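Local structure of lovastatin nonaketide synthase, polyketide synthase component (Aspergillus terreus, 7CPX) at residues Val269-Gly274 and Ile444-Met449; Ala298-Ala303 and Asn440-Ile445. The protein builds the dihydromonacolin L nonaketide of lovastatin from malonyl-CoA as a homodimeric, iterative multidomain polyketide synthase working with the partner protein LovC. The protein carries 2 engineered substitutions. All coordinates share one frame; numbering follows the deposited sequence.

Both contacts lie in the ketosynthase part of the chain. From the N terminus, strand 268-277 comes first and helix 289-302 follows it. The chain then runs on through other strands and helices before strand 439-446 returns to meet both. Interaction 1 pairs 269-274 with 444-449 and closes a loop of 169 residues. Interaction 2 sets 298-303 against 440-445 and closes one of 136. The second loop nests inside the first, and both end on the same strand, sharing Ile444 and Ile445. Strand-to-strand pairing and helix-on-sheet packing thus meet there. Arg271 NH2 probably bonds to Ala303 O, which also joins the two contacts directly.

Interaction 1. Residues Val269-Gly274 and Ile444-Met449; sequences VIRETG and IIEEYM
Arg271 and Glu446 reach across the strand pair and meet through their charged ends. An extended chain, starting with CG anti to the backbone N (chi1 176°), takes the arginine guanidinium to Glu446. Arg271 NH1 donates to Glu446 OE2 at 3.1 Å in a salt bridge; OE2 lies near the guanidinium plane, at its edge. OE2 accepts with its syn lone pair, and the carboxylate is turned 78° from the guanidinium. Arg428 is a second partner of OE2. Arg271 NH2 bonds to Ala303 O, and the guanidinium makes a cation-pi contact with Tyr6.

On the face that carries Ile270 and Ile445, their CG1 atoms are 4.4 Å apart. Leu377 of helix 369-386 touches both residues. Val269 is on the other face, where its CG2 lies 4.2 Å from Tyr448 CB. Glu272 turns its carboxylate away from strand 439-446, to a salt bridge with Arg196 and a doubtful bond with Gln302.

The backbones are antiparallel. Val269 and Glu446 form a hydrogen-bonded pair, joined by Val269 N to Glu446 O at 2.9 Å and Glu446 N to Val269 O at 2.8 Å. Further on, Ile444 N gives Glu272 O a nearly straight bond of 2.7 Å. Arg271 N and Glu272 N both make weak hydrogen bonds to Ile444 O. Arg271 and Glu272 therefore face one residue, Ile444: a classic beta bulge in the mixed sheet of the C-terminal half of the thiolase fold, where 439-446 is the antiparallel strand.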
loop_
_atom_site.group_PDB
_atom_site.type_symbol
_atom_site.label_atom_id
_atom_site.label_comp_id
_atom_site.label_asym_id
_atom_site.label_seq_id
_atom_site.Cartn_x
_atom_site.Cartn_y
_atom_site.Cartn_z
ATOM N N VAL A 269 33.835 36.155 -28.900
ATOM C CA VAL A 269 32.931 37.193 -29.377
ATOM C C VAL A 269 31.738 36.510 -30.025
ATOM O O VAL A 269 31.867 35.887 -31.083
ATOM C CB VAL A 269 33.625 38.139 -30.365
ATOM C CG1 VAL A 269 32.598 38.855 -31.221
ATOM C CG2 VAL A 269 34.484 39.143 -29.624
ATOM N N ILE A 270 30.569 36.640 -29.403
ATOM C CA ILE A 270 29.312 36.222 -30.011
ATOM C C ILE A 270 28.906 37.338 -30.970
ATOM O O ILE A 270 28.336 38.354 -30.563
ATOM C CB ILE A 270 28.232 35.946 -28.965
ATOM C CG1 ILE A 270 28.720 34.885 -27.978
ATOM C CG2 ILE A 270 26.952 35.485 -29.636
ATOM C CD1 ILE A 270 27.746 34.589 -26.868
ATOM N N ARG A 271 29.231 37.157 -32.250
ATOM C CA ARG A 271 28.936 38.179 -33.246
ATOM C C ARG A 271 27.438 38.307 -33.477
ATOM O O ARG A 271 26.915 39.421 -33.601
ATOM C CB ARG A 271 29.655 37.841 -34.550
ATOM C CG ARG A 271 29.360 38.779 -35.699
ATOM C CD ARG A 271 30.344 38.558 -36.831
ATOM N NE ARG A 271 30.119 39.463 -37.951
ATOM C CZ ARG A 271 31.002 39.702 -38.910
ATOM N NH1 ARG A 271 32.202 39.144 -38.899
ATOM N NH2 ARG A 271 30.679 40.527 -39.901
ATOM N N GLU A 272 26.731 37.183 -33.537
ATOM C CA GLU A 272 25.298 37.195 -33.777
ATOM C C GLU A 272 24.708 35.894 -33.261
ATOM O O GLU A 272 25.366 34.851 -33.273
ATOM C CB GLU A 272 24.984 37.374 -35.266
ATOM C CG GLU A 272 23.509 37.530 -35.585
ATOM C CD GLU A 272 22.917 38.800 -35.010
ATOM O OE1 GLU A 272 23.692 39.659 -34.539
ATOM O OE2 GLU A 272 21.676 38.938 -35.023
ATOM N N THR A 273 23.457 35.968 -32.811
ATOM C CA THR A 273 22.751 34.805 -32.279
ATOM C C THR A 273 21.298 34.897 -32.730
ATOM O O THR A 273 20.482 35.563 -32.088
ATOM C CB THR A 273 22.854 34.736 -30.761
ATOM O OG1 THR A 273 24.227 34.844 -30.369
ATOM C CG2 THR A 273 22.291 33.420 -30.253
ATOM N N GLY A 274 20.982 34.225 -33.831
ATOM C CA GLY A 274 19.621 34.168 -34.313
ATOM C C GLY A 274 18.867 32.989 -33.728
ATOM O O GLY A 274 19.451 31.971 -33.365
ATOM N N ILE A 444 26.761 32.651 -33.931
ATOM C CA ILE A 444 28.023 32.804 -34.639
ATOM C C ILE A 444 29.029 33.364 -33.646
ATOM O O ILE A 444 28.796 34.417 -33.043
ATOM C CB ILE A 444 27.873 33.718 -35.864
ATOM C CG1 ILE A 444 26.818 33.151 -36.816
ATOM C CG2 ILE A 444 29.204 33.863 -36.577
ATOM C CD1 ILE A 444 26.521 34.036 -38.008
ATOM N N ILE A 445 30.141 32.660 -33.463
ATOM C CA ILE A 445 31.142 33.025 -32.474
ATOM C C ILE A 445 32.480 33.176 -33.178
ATOM O O ILE A 445 32.713 32.593 -34.240
ATOM C CB ILE A 445 31.221 31.978 -31.344
ATOM C CG1 ILE A 445 29.817 31.696 -30.805
ATOM C CG2 ILE A 445 32.130 32.464 -30.227
ATOM C CD1 ILE A 445 29.776 30.701 -29.681
ATOM N N GLU A 446 33.355 33.981 -32.587
ATOM C CA GLU A 446 34.649 34.267 -33.179
ATOM C C GLU A 446 35.664 34.473 -32.067
ATOM O O GLU A 446 35.309 34.712 -30.911
ATOM C CB GLU A 446 34.589 35.507 -34.080
ATOM C CG GLU A 446 33.584 35.408 -35.212
ATOM C CD GLU A 446 33.546 36.659 -36.065
ATOM O OE1 GLU A 446 34.170 37.666 -35.671
ATOM O OE2 GLU A 446 32.894 36.637 -37.130
ATOM N N GLU A 447 36.937 34.358 -32.428
ATOM C CA GLU A 447 37.996 34.708 -31.496
ATOM C C GLU A 447 38.099 36.222 -31.388
ATOM O O GLU A 447 37.930 36.942 -32.375
ATOM C CB GLU A 447 39.331 34.124 -31.954
ATOM C CG GLU A 447 39.903 34.772 -33.208
ATOM C CD GLU A 447 41.275 34.242 -33.561
ATOM O OE1 GLU A 447 42.023 33.867 -32.633
ATOM O OE2 GLU A 447 41.610 34.204 -34.763
ATOM N N TYR A 448 38.372 36.710 -30.183
ATOM C CA TYR A 448 38.641 38.130 -30.017
ATOM C C TYR A 448 40.056 38.423 -30.499
ATOM O O TYR A 448 41.028 37.871 -29.975
ATOM C CB TYR A 448 38.463 38.553 -28.563
ATOM C CG TYR A 448 38.847 39.993 -28.329
ATOM C CD1 TYR A 448 38.259 41.012 -29.063
ATOM C CD2 TYR A 448 39.800 40.334 -27.385
ATOM C CE1 TYR A 448 38.609 42.329 -28.863
ATOM C CE2 TYR A 448 40.158 41.650 -27.176
ATOM C CZ TYR A 448 39.559 42.644 -27.917
ATOM O OH TYR A 448 39.911 43.958 -27.715
ATOM N N MET A 449 40.166 39.291 -31.505
ATOM C CA MET A 449 41.438 39.499 -32.186
ATOM C C MET A 449 42.480 40.164 -31.298
ATOM O O MET A 449 43.676 40.073 -31.597
ATOM C CB MET A 449 41.209 40.338 -33.442
ATOM C CG MET A 449 40.295 39.673 -34.459
ATOM S SD MET A 449 41.186 38.630 -35.628
ATOM C CE MET A 449 41.923 39.875 -36.682
#

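Interaction 2. Residues Ala298-Ala303 and Asn440-Ile445; sequences ATYAQA and NAHAII
Helix 298-302 lies over strand 440-445, and the side chains of Thr299 and Tyr300 meet His442 and Ile444. The two axes come within 8.8 Å of each other. Their N-to-C directions differ by 38°. Thr299 is nearest His442 by CA position, and Tyr300 is nearest Ile444.

Ile444 points its CD1 methyl at the tyrosine. CD1 sits over the centre of one face of the Tyr300 ring, 3.4 Å from the centroid and 11° off the ring normal. This is a CH-pi contact. The same methyl lies 3.7 Å from Thr299 CG2 and 4.1 Å from Ala303 CB, so Thr299, Tyr300 and Ala303 all touch it. The side chains of Thr299 and Ile444 slide past each other in opposite directions.

His442 CG, anti to the backbone N, carries the ring out from the strand toward the helix. The ring meets the helix by its edge. Thr299 CB is in the ring plane, 3.3 Å from His442 ND1. Tyr300 CE1 approaches the same rim, 3.4 Å from His442 CE1. The two rings meet rim to rim, with centroids 5.6 Å apart and planes at 32°, and neither lies over the other's face.

The polar ends have partners beyond the two segments. Tyr300 OH bonds to Ser430 OG, which His442 NE2 also reaches weakly, while Thr299 OG1 bonds to Leu295 O. Ser430 lies on strand 428-435, so the tyrosine is tied to the neighbouring strand, and the histidine only weakly.

His442 is about 10 Å, side chain to side chain, from His320, a predicted ketosynthase active-site residue. The contact is helix-on-sheet packing, characteristic of the layered alpha/beta thiolase fold of ketosynthases.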
loop_
_atom_site.group_PDB
_atom_site.type_symbol
_atom_site.label_atom_id
_atom_site.label_comp_id
_atom_site.label_asym_id
_atom_site.label_seq_id
_atom_site.Cartn_x
_atom_site.Cartn_y
_atom_site.Cartn_z
ATOM N N ALA A 298 19.916 33.619 -42.000
ATOM C CA ALA A 298 19.487 34.879 -41.407
ATOM C C ALA A 298 20.476 35.354 -40.353
ATOM O O ALA A 298 20.749 36.554 -40.250
ATOM C CB ALA A 298 18.095 34.722 -40.798
ATOM N N THR A 299 21.012 34.432 -39.553
ATOM C CA THR A 299 21.984 34.816 -38.538
ATOM C C THR A 299 23.241 35.385 -39.179
ATOM O O THR A 299 23.781 36.397 -38.717
ATOM C CB THR A 299 22.330 33.612 -37.664
ATOM O OG1 THR A 299 21.123 32.997 -37.193
ATOM C CG2 THR A 299 23.168 34.039 -36.473
ATOM N N TYR A 300 23.723 34.750 -40.248
ATOM C CA TYR A 300 24.907 35.264 -40.926
ATOM C C TYR A 300 24.624 36.607 -41.586
ATOM O O TYR A 300 25.480 37.501 -41.578
ATOM C CB TYR A 300 25.412 34.249 -41.949
ATOM C CG TYR A 300 26.334 33.213 -41.352
ATOM C CD1 TYR A 300 25.829 32.085 -40.728
ATOM C CD2 TYR A 300 27.710 33.369 -41.404
ATOM C CE1 TYR A 300 26.665 31.140 -40.178
ATOM C CE2 TYR A 300 28.555 32.428 -40.855
ATOM C CZ TYR A 300 28.025 31.315 -40.243
ATOM O OH TYR A 300 28.858 30.369 -39.693
ATOM N N ALA A 301 23.433 36.772 -42.164
ATOM C CA ALA A 301 23.076 38.056 -42.757
ATOM C C ALA A 301 23.030 39.152 -41.702
ATOM O O ALA A 301 23.517 40.266 -41.930
ATOM C CB ALA A 301 21.732 37.946 -43.475
ATOM N N GLN A 302 22.449 38.854 -40.540
ATOM C CA GLN A 302 22.401 39.833 -39.459
ATOM C C GLN A 302 23.803 40.186 -38.986
ATOM O O GLN A 302 24.081 41.342 -38.644
ATOM C CB GLN A 302 21.564 39.289 -38.303
ATOM C CG GLN A 302 20.091 39.121 -38.638
ATOM C CD GLN A 302 19.347 38.242 -37.646
ATOM O OE1 GLN A 302 18.295 37.689 -37.968
ATOM N NE2 GLN A 302 19.883 38.112 -36.437
ATOM N N ALA A 303 24.700 39.201 -38.961
ATOM C CA ALA A 303 26.086 39.440 -38.586
ATOM C C ALA A 303 26.853 40.213 -39.648
ATOM O O ALA A 303 27.999 40.602 -39.397
ATOM C CB ALA A 303 26.793 38.111 -38.321
ATOM N N ASN A 440 14.915 26.397 -32.837
ATOM C CA ASN A 440 16.314 26.302 -33.225
ATOM C C ASN A 440 17.007 27.615 -32.899
ATOM O O ASN A 440 16.533 28.687 -33.292
ATOM C CB ASN A 440 16.448 25.990 -34.712
ATOM C CG ASN A 440 15.546 24.866 -35.155
ATOM O OD1 ASN A 440 15.360 23.881 -34.440
ATOM N ND2 ASN A 440 14.969 25.010 -36.339
ATOM N N ALA A 441 18.123 27.529 -32.188
ATOM C CA ALA A 441 18.958 28.677 -31.881
ATOM C C ALA A 441 20.311 28.488 -32.546
ATOM O O ALA A 441 20.928 27.423 -32.422
ATOM C CB ALA A 441 19.124 28.848 -30.371
ATOM N N HIS A 442 20.759 29.514 -33.262
ATOM C CA HIS A 442 22.045 29.494 -33.939
ATOM C C HIS A 442 22.853 30.701 -33.497
ATOM O O HIS A 442 22.338 31.823 -33.471
ATOM C CB HIS A 442 21.878 29.496 -35.458
ATOM C CG HIS A 442 23.174 29.530 -36.205
ATOM N ND1 HIS A 442 23.647 30.669 -36.819
ATOM C CD2 HIS A 442 24.099 28.568 -36.432
ATOM C CE1 HIS A 442 24.805 30.408 -37.395
ATOM N NE2 HIS A 442 25.102 29.140 -37.175
ATOM N N ALA A 443 24.111 30.464 -33.154
ATOM C CA ALA A 443 25.025 31.503 -32.710
ATOM C C ALA A 443 26.283 31.472 -33.559
ATOM O O ALA A 443 26.806 30.399 -33.872
ATOM C CB ALA A 443 25.392 31.325 -31.238
ATOM N N ILE A 444 26.761 32.651 -33.931
ATOM C CA ILE A 444 28.023 32.804 -34.639
ATOM C C ILE A 444 29.029 33.364 -33.646
ATOM O O ILE A 444 28.796 34.417 -33.043
ATOM C CB ILE A 444 27.873 33.718 -35.864
ATOM C CG1 ILE A 444 26.818 33.151 -36.816
ATOM C CG2 ILE A 444 29.204 33.863 -36.577
ATOM C CD1 ILE A 444 26.521 34.036 -38.008
ATOM N N ILE A 445 30.141 32.660 -33.463
ATOM C CA ILE A 445 31.142 33.025 -32.474
ATOM C C ILE A 445 32.480 33.176 -33.178
ATOM O O ILE A 445 32.713 32.593 -34.240
ATOM C CB ILE A 445 31.221 31.978 -31.344
ATOM C CG1 ILE A 445 29.817 31.696 -30.805
ATOM C CG2 ILE A 445 32.130 32.464 -30.227
ATOM C CD1 ILE A 445 29.776 30.701 -29.681
#